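Local coordinates for protein SSD1 (Saccharomyces cerevisiae S288C, PDB 7AM1), which binds mRNA, including untranslated regions, and represses translation as a non-enzymatic member of the RNase II family, at residues F378-R383 with L390-H395; L739-S744 with R776-H781. One frame throughout, in Å; residues are numbered along the deposited sequence.

Contact 1: F378-R383 with L390-H395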
loop_
_atom_site.group_PDB
_atom_site.type_symbol
_atom_site.label_atom_id
_atom_site.label_comp_id
_atom_site.label_asym_id
_atom_site.label_seq_id
_atom_site.Cartn_x
_atom_site.Cartn_y
_atom_site.Cartn_z
ATOM N N PHE A 378 -15.394 17.142 3.858
ATOM C CA PHE A 378 -16.365 16.403 4.650
ATOM C C PHE A 378 -16.682 17.201 5.902
ATOM O O PHE A 378 -15.781 17.764 6.528
ATOM C CB PHE A 378 -15.819 15.028 5.022
ATOM C CG PHE A 378 -16.784 14.172 5.782
ATOM C CD1 PHE A 378 -17.814 13.530 5.122
ATOM C CD2 PHE A 378 -16.641 13.977 7.145
ATOM C CE1 PHE A 378 -18.694 12.724 5.806
ATOM C CE2 PHE A 378 -17.516 13.166 7.829
ATOM C CZ PHE A 378 -18.542 12.539 7.157
ATOM N N ALA A 379 -17.965 17.264 6.250
ATOM C CA ALA A 379 -18.419 18.002 7.418
ATOM C C ALA A 379 -19.516 17.206 8.110
ATOM O O ALA A 379 -20.189 16.374 7.496
ATOM C CB ALA A 379 -18.914 19.401 7.032
ATOM N N LEU A 380 -19.703 17.485 9.400
ATOM C CA LEU A 380 -20.644 16.735 10.212
ATOM C C LEU A 380 -21.443 17.665 11.108
ATOM O O LEU A 380 -20.985 18.755 11.464
ATOM C CB LEU A 380 -19.928 15.733 11.131
ATOM C CG LEU A 380 -19.278 14.480 10.565
ATOM C CD1 LEU A 380 -18.403 13.852 11.646
ATOM C CD2 LEU A 380 -20.338 13.507 10.071
ATOM N N HIS A 381 -22.636 17.213 11.487
ATOM C CA HIS A 381 -23.340 17.803 12.612
ATOM C C HIS A 381 -24.002 16.683 13.396
ATOM O O HIS A 381 -24.281 15.607 12.858
ATOM C CB HIS A 381 -24.378 18.858 12.192
ATOM C CG HIS A 381 -25.654 18.303 11.633
ATOM N ND1 HIS A 381 -25.908 18.239 10.281
ATOM C CD2 HIS A 381 -26.774 17.849 12.246
ATOM C CE1 HIS A 381 -27.119 17.748 10.083
ATOM N NE2 HIS A 381 -27.663 17.497 11.260
ATOM N N VAL A 382 -24.203 16.928 14.683
ATOM C CA VAL A 382 -25.010 16.065 15.535
ATOM C C VAL A 382 -26.036 16.970 16.197
ATOM O O VAL A 382 -25.698 18.064 16.663
ATOM C CB VAL A 382 -24.167 15.311 16.581
ATOM C CG1 VAL A 382 -25.064 14.676 17.626
ATOM C CG2 VAL A 382 -23.306 14.261 15.920
ATOM N N ARG A 383 -27.285 16.540 16.209
ATOM C CA ARG A 383 -28.358 17.386 16.705
ATOM C C ARG A 383 -29.323 16.509 17.477
ATOM O O ARG A 383 -29.591 15.371 17.083
ATOM C CB ARG A 383 -29.038 18.119 15.537
ATOM C CG ARG A 383 -30.194 19.035 15.890
ATOM C CD ARG A 383 -30.663 19.766 14.629
ATOM N NE ARG A 383 -31.833 20.610 14.852
ATOM C CZ ARG A 383 -33.092 20.206 14.728
ATOM N NH1 ARG A 383 -33.365 18.956 14.380
ATOM N NH2 ARG A 383 -34.078 21.059 14.950
ATOM N N LEU A 390 -31.694 11.298 17.971
ATOM C CA LEU A 390 -30.606 12.177 17.576
ATOM C C LEU A 390 -30.476 12.155 16.059
ATOM O O LEU A 390 -31.070 11.322 15.368
ATOM C CB LEU A 390 -29.282 11.753 18.222
ATOM C CG LEU A 390 -29.247 11.590 19.740
ATOM C CD1 LEU A 390 -27.857 11.155 20.193
ATOM C CD2 LEU A 390 -29.658 12.880 20.431
ATOM N N GLU A 391 -29.678 13.081 15.544
ATOM C CA GLU A 391 -29.432 13.192 14.114
ATOM C C GLU A 391 -27.941 13.369 13.877
ATOM O O GLU A 391 -27.319 14.255 14.467
ATOM C CB GLU A 391 -30.211 14.370 13.526
ATOM C CG GLU A 391 -29.855 14.719 12.108
ATOM C CD GLU A 391 -30.794 15.753 11.531
ATOM O OE1 GLU A 391 -32.012 15.480 11.481
ATOM O OE2 GLU A 391 -30.319 16.838 11.137
ATOM N N LEU A 392 -27.374 12.516 13.031
ATOM C CA LEU A 392 -26.002 12.663 12.558
ATOM C C LEU A 392 -26.066 13.027 11.078
ATOM O O LEU A 392 -26.499 12.213 10.255
ATOM C CB LEU A 392 -25.191 11.388 12.766
ATOM C CG LEU A 392 -23.741 11.495 12.282
ATOM C CD1 LEU A 392 -22.916 12.310 13.266
ATOM C CD2 LEU A 392 -23.130 10.125 12.043
ATOM N N GLY A 393 -25.670 14.252 10.746
ATOM C CA GLY A 393 -25.603 14.695 9.363
ATOM C C GLY A 393 -24.196 14.568 8.831
ATOM O O GLY A 393 -23.233 14.996 9.474
ATOM N N CYS A 394 -24.072 13.973 7.643
ATOM C CA CYS A 394 -22.789 13.730 6.994
ATOM C C CYS A 394 -22.803 14.400 5.629
ATOM O O CYS A 394 -23.600 14.027 4.764
ATOM C CB CYS A 394 -22.526 12.229 6.875
ATOM S SG CYS A 394 -22.682 11.368 8.461
ATOM N N HIS A 395 -21.928 15.387 5.440
ATOM C CA HIS A 395 -21.986 16.286 4.294
ATOM C C HIS A 395 -20.694 16.194 3.497
ATOM O O HIS A 395 -19.600 16.295 4.065
ATOM C CB HIS A 395 -22.211 17.735 4.743
ATOM C CG HIS A 395 -23.253 17.887 5.809
ATOM N ND1 HIS A 395 -24.603 17.780 5.558
ATOM C CD2 HIS A 395 -23.137 18.142 7.135
ATOM C CE1 HIS A 395 -25.275 17.963 6.681
ATOM N NE2 HIS A 395 -24.408 18.183 7.655
#

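Contact 2: L739-S744 with R776-H781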
loop_
_atom_site.group_PDB
_atom_site.type_symbol
_atom_site.label_atom_id
_atom_site.label_comp_id
_atom_site.label_asym_id
_atom_site.label_seq_id
_atom_site.Cartn_x
_atom_site.Cartn_y
_atom_site.Cartn_z
ATOM N N LEU A 739 8.815 -12.784 13.343
ATOM C CA LEU A 739 7.493 -13.086 12.804
ATOM C C LEU A 739 7.415 -14.462 12.161
ATOM O O LEU A 739 6.408 -15.159 12.325
ATOM C CB LEU A 739 7.096 -12.013 11.785
ATOM C CG LEU A 739 5.642 -11.992 11.315
ATOM C CD1 LEU A 739 4.687 -11.926 12.490
ATOM C CD2 LEU A 739 5.414 -10.808 10.382
ATOM N N GLN A 740 8.461 -14.871 11.441
ATOM C CA GLN A 740 8.519 -16.178 10.805
ATOM C C GLN A 740 9.957 -16.682 10.843
ATOM O O GLN A 740 10.901 -15.899 10.708
ATOM C CB GLN A 740 8.029 -16.128 9.350
ATOM C CG GLN A 740 6.511 -16.014 9.177
ATOM C CD GLN A 740 5.774 -17.268 9.612
ATOM O OE1 GLN A 740 5.702 -18.253 8.876
ATOM N NE2 GLN A 740 5.232 -17.240 10.818
ATOM N N VAL A 741 10.111 -17.991 11.002
ATOM C CA VAL A 741 11.417 -18.635 11.008
ATOM C C VAL A 741 11.494 -19.586 9.824
ATOM O O VAL A 741 10.527 -20.288 9.510
ATOM C CB VAL A 741 11.674 -19.383 12.332
ATOM C CG1 VAL A 741 12.979 -20.154 12.265
ATOM C CG2 VAL A 741 11.712 -18.402 13.491
ATOM N N TYR A 742 12.645 -19.593 9.160
ATOM C CA TYR A 742 12.891 -20.460 8.021
ATOM C C TYR A 742 14.188 -21.227 8.256
ATOM O O TYR A 742 14.862 -21.058 9.276
ATOM C CB TYR A 742 12.955 -19.654 6.717
ATOM C CG TYR A 742 11.807 -18.684 6.533
ATOM C CD1 TYR A 742 10.541 -19.130 6.180
ATOM C CD2 TYR A 742 11.991 -17.320 6.719
ATOM C CE1 TYR A 742 9.486 -18.241 6.010
ATOM C CE2 TYR A 742 10.949 -16.425 6.553
ATOM C CZ TYR A 742 9.698 -16.889 6.197
ATOM O OH TYR A 742 8.660 -15.997 6.035
ATOM N N GLU A 743 14.538 -22.072 7.285
ATOM C CA GLU A 743 15.692 -22.953 7.429
ATOM C C GLU A 743 17.009 -22.185 7.510
ATOM O O GLU A 743 17.937 -22.623 8.202
ATOM C CB GLU A 743 15.715 -23.949 6.266
ATOM C CG GLU A 743 15.731 -23.305 4.891
ATOM C CD GLU A 743 16.003 -24.307 3.790
ATOM O OE1 GLU A 743 16.015 -25.524 4.083
ATOM O OE2 GLU A 743 16.208 -23.875 2.634
ATOM N N SER A 744 17.126 -21.051 6.815
ATOM C CA SER A 744 18.388 -20.316 6.816
ATOM C C SER A 744 18.158 -18.810 6.898
ATOM O O SER A 744 19.041 -18.031 6.518
ATOM C CB SER A 744 19.208 -20.706 5.571
ATOM O OG SER A 744 20.434 -19.998 5.485
ATOM N N ARG A 776 9.415 -24.958 14.657
ATOM C CA ARG A 776 9.642 -23.623 14.104
ATOM C C ARG A 776 10.719 -22.887 14.908
ATOM O O ARG A 776 10.506 -21.793 15.433
ATOM C CB ARG A 776 8.331 -22.829 14.070
ATOM C CG ARG A 776 7.160 -23.568 13.422
ATOM C CD ARG A 776 7.201 -23.478 11.897
ATOM N NE ARG A 776 7.155 -22.084 11.450
ATOM C CZ ARG A 776 7.441 -21.666 10.220
ATOM N NH1 ARG A 776 7.812 -22.528 9.281
ATOM N NH2 ARG A 776 7.355 -20.375 9.930
ATOM N N VAL A 777 11.897 -23.502 14.974
ATOM C CA VAL A 777 13.015 -22.967 15.746
ATOM C C VAL A 777 14.274 -23.069 14.900
ATOM O O VAL A 777 14.607 -24.146 14.393
ATOM C CB VAL A 777 13.210 -23.708 17.083
ATOM C CG1 VAL A 777 14.538 -23.320 17.717
ATOM C CG2 VAL A 777 12.066 -23.396 18.030
ATOM N N LEU A 778 14.973 -21.950 14.756
ATOM C CA LEU A 778 16.228 -21.881 14.025
ATOM C C LEU A 778 17.351 -21.643 15.021
ATOM O O LEU A 778 17.294 -20.694 15.810
ATOM C CB LEU A 778 16.174 -20.766 12.978
ATOM C CG LEU A 778 17.469 -20.374 12.276
ATOM C CD1 LEU A 778 17.901 -21.468 11.325
ATOM C CD2 LEU A 778 17.270 -19.061 11.534
ATOM N N GLU A 779 18.354 -22.509 15.000
ATOM C CA GLU A 779 19.496 -22.398 15.901
ATOM C C GLU A 779 20.695 -21.922 15.094
ATOM O O GLU A 779 21.194 -22.642 14.221
ATOM C CB GLU A 779 19.773 -23.725 16.603
ATOM C CG GLU A 779 18.670 -24.117 17.576
ATOM C CD GLU A 779 19.045 -25.287 18.464
ATOM O OE1 GLU A 779 20.087 -25.927 18.205
ATOM O OE2 GLU A 779 18.296 -25.559 19.428
ATOM N N LEU A 780 21.139 -20.702 15.379
ATOM C CA LEU A 780 22.314 -20.130 14.742
ATOM C C LEU A 780 23.554 -20.537 15.529
ATOM O O LEU A 780 23.596 -20.376 16.753
ATOM C CB LEU A 780 22.200 -18.606 14.678
ATOM C CG LEU A 780 20.931 -18.016 14.051
ATOM C CD1 LEU A 780 20.934 -16.494 14.159
ATOM C CD2 LEU A 780 20.787 -18.435 12.599
ATOM N N HIS A 781 24.558 -21.062 14.832
ATOM C CA HIS A 781 25.848 -21.383 15.444
ATOM C C HIS A 781 26.806 -20.263 15.059
ATOM O O HIS A 781 27.309 -20.216 13.932
ATOM C CB HIS A 781 26.347 -22.751 14.997
ATOM C CG HIS A 781 25.509 -23.886 15.501
ATOM N ND1 HIS A 781 26.046 -25.078 15.934
ATOM C CD2 HIS A 781 24.167 -24.008 15.634
ATOM C CE1 HIS A 781 25.072 -25.885 16.316
ATOM N NE2 HIS A 781 23.922 -25.259 16.144
#

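Contact 1: F378-R383 with L390-H395
In the beta hairpin formed by strands 378-384 and 389-397 of the RNB domain, His381 reaches across to three residues of the opposite strand: Glu391, Gly393 and His395. Its NE2 gives a hydrogen bond to Glu391 OE2 (2.7 Å, N-H...O angle 158°), taken on the anti lone pair of the carboxylate and close to the imidazole plane. At the other edge of the ring, His381 ND1 and His395 NE2 lie 3.0 Å apart and are hydrogen-bonded, rim to rim, with the two ring planes 23° apart. The first torsion of His381 (chi1 77°) sets CG in the crowded position between the backbone N and the carbonyl carbon; the ring beyond it lies with one face on Gly393, whose CA is 3.8 Å from the ring centroid in a CH-pi contact; a beta carbon on that residue would run into His381 CE1. The nearby carboxylate would probably polarise the imidazole. On the other face of the sheet the contacts are apolar. Val382 CG2 presses on Leu392 CD1 at 3.3 Å, tighter than usual, and Leu380 CD2 meets Cys394 SG at 3.6 Å. Backbone bonds pair Ala379 with His395, His381 with Gly393 and Arg383 with Glu391. His395 ND1 is bonded to Ser450 OG on strand 446-456, which fixes the far side of that ring, while Phe358 meets both histidine rings and Tyr364 stacks edge-to-face with His381. The apolar face is covered by two helices, 544-568 over Phe378, Leu380 and Cys394, and 495-510 over Val382 and Leu392. Strands 367-370 and 446-456 bond to the outer edges of the hairpin, which therefore lies inside the sheet.

Contact 2: L739-S744 with R776-H781
Val741 and Leu778 meet where strand 732-741 ends and strand 777-782 begins: Val741 CG1, anti to the backbone N (chi1 175°), presses on Leu778 CB at 3.3 Å, a tight fit. Further along, Leu778 CD1 lies 3.3 Å from Glu743 O, a carbonyl that also takes a hydrogen bond from Ser169 OG. At the other end Arg776 folds back through bends at chi2 and chi3. Its guanidinium passes with one face over Val741 O, and NH2 comes 2.9 Å from Gln740 OE1, an angle too poor for a hydrogen bond. The amide of Gln740 is steadied by NE2 donating to Leu739 O (2.8 Å), within the classic beta bulge that Leu739 and Gln740 form opposite Asp747. An alanine here would remove both amide atoms, and would probably leave Leu739 O without this donor and the guanidinium of Arg776 without the oxygen beside NH2. Arg776, poorly ordered, has its firmer partner in Glu885, to which NH2 forms a salt bridge. With no hydrogen bond between the segments, the guanidinium charge is probably balanced mainly by Glu885, and the Val741-Leu778 packing is the closer-fitting part of this junction between two sheets.

Overall arrangement
Contact 1 comes first along the chain and closes well before contact 2 opens. Their centres are about 53 Å apart, their nearest atoms about 33 Å, and they lie on opposite sides of the chain's centre. Segments 378-383 and 390-395 are adjacent strands of the mixed sheet of the RNB domain. Segments 739-744 and 776-781 belong to the DIS3L2-like C-terminal region, where strands 732-741 and 777-782 are members of two different antiparallel sheets. One contact is therefore pairing within a sheet, the other packing between sheets. With no residue in common and no touch, they mark separate parts of the multidomain RNase II architecture that this pseudonuclease retains.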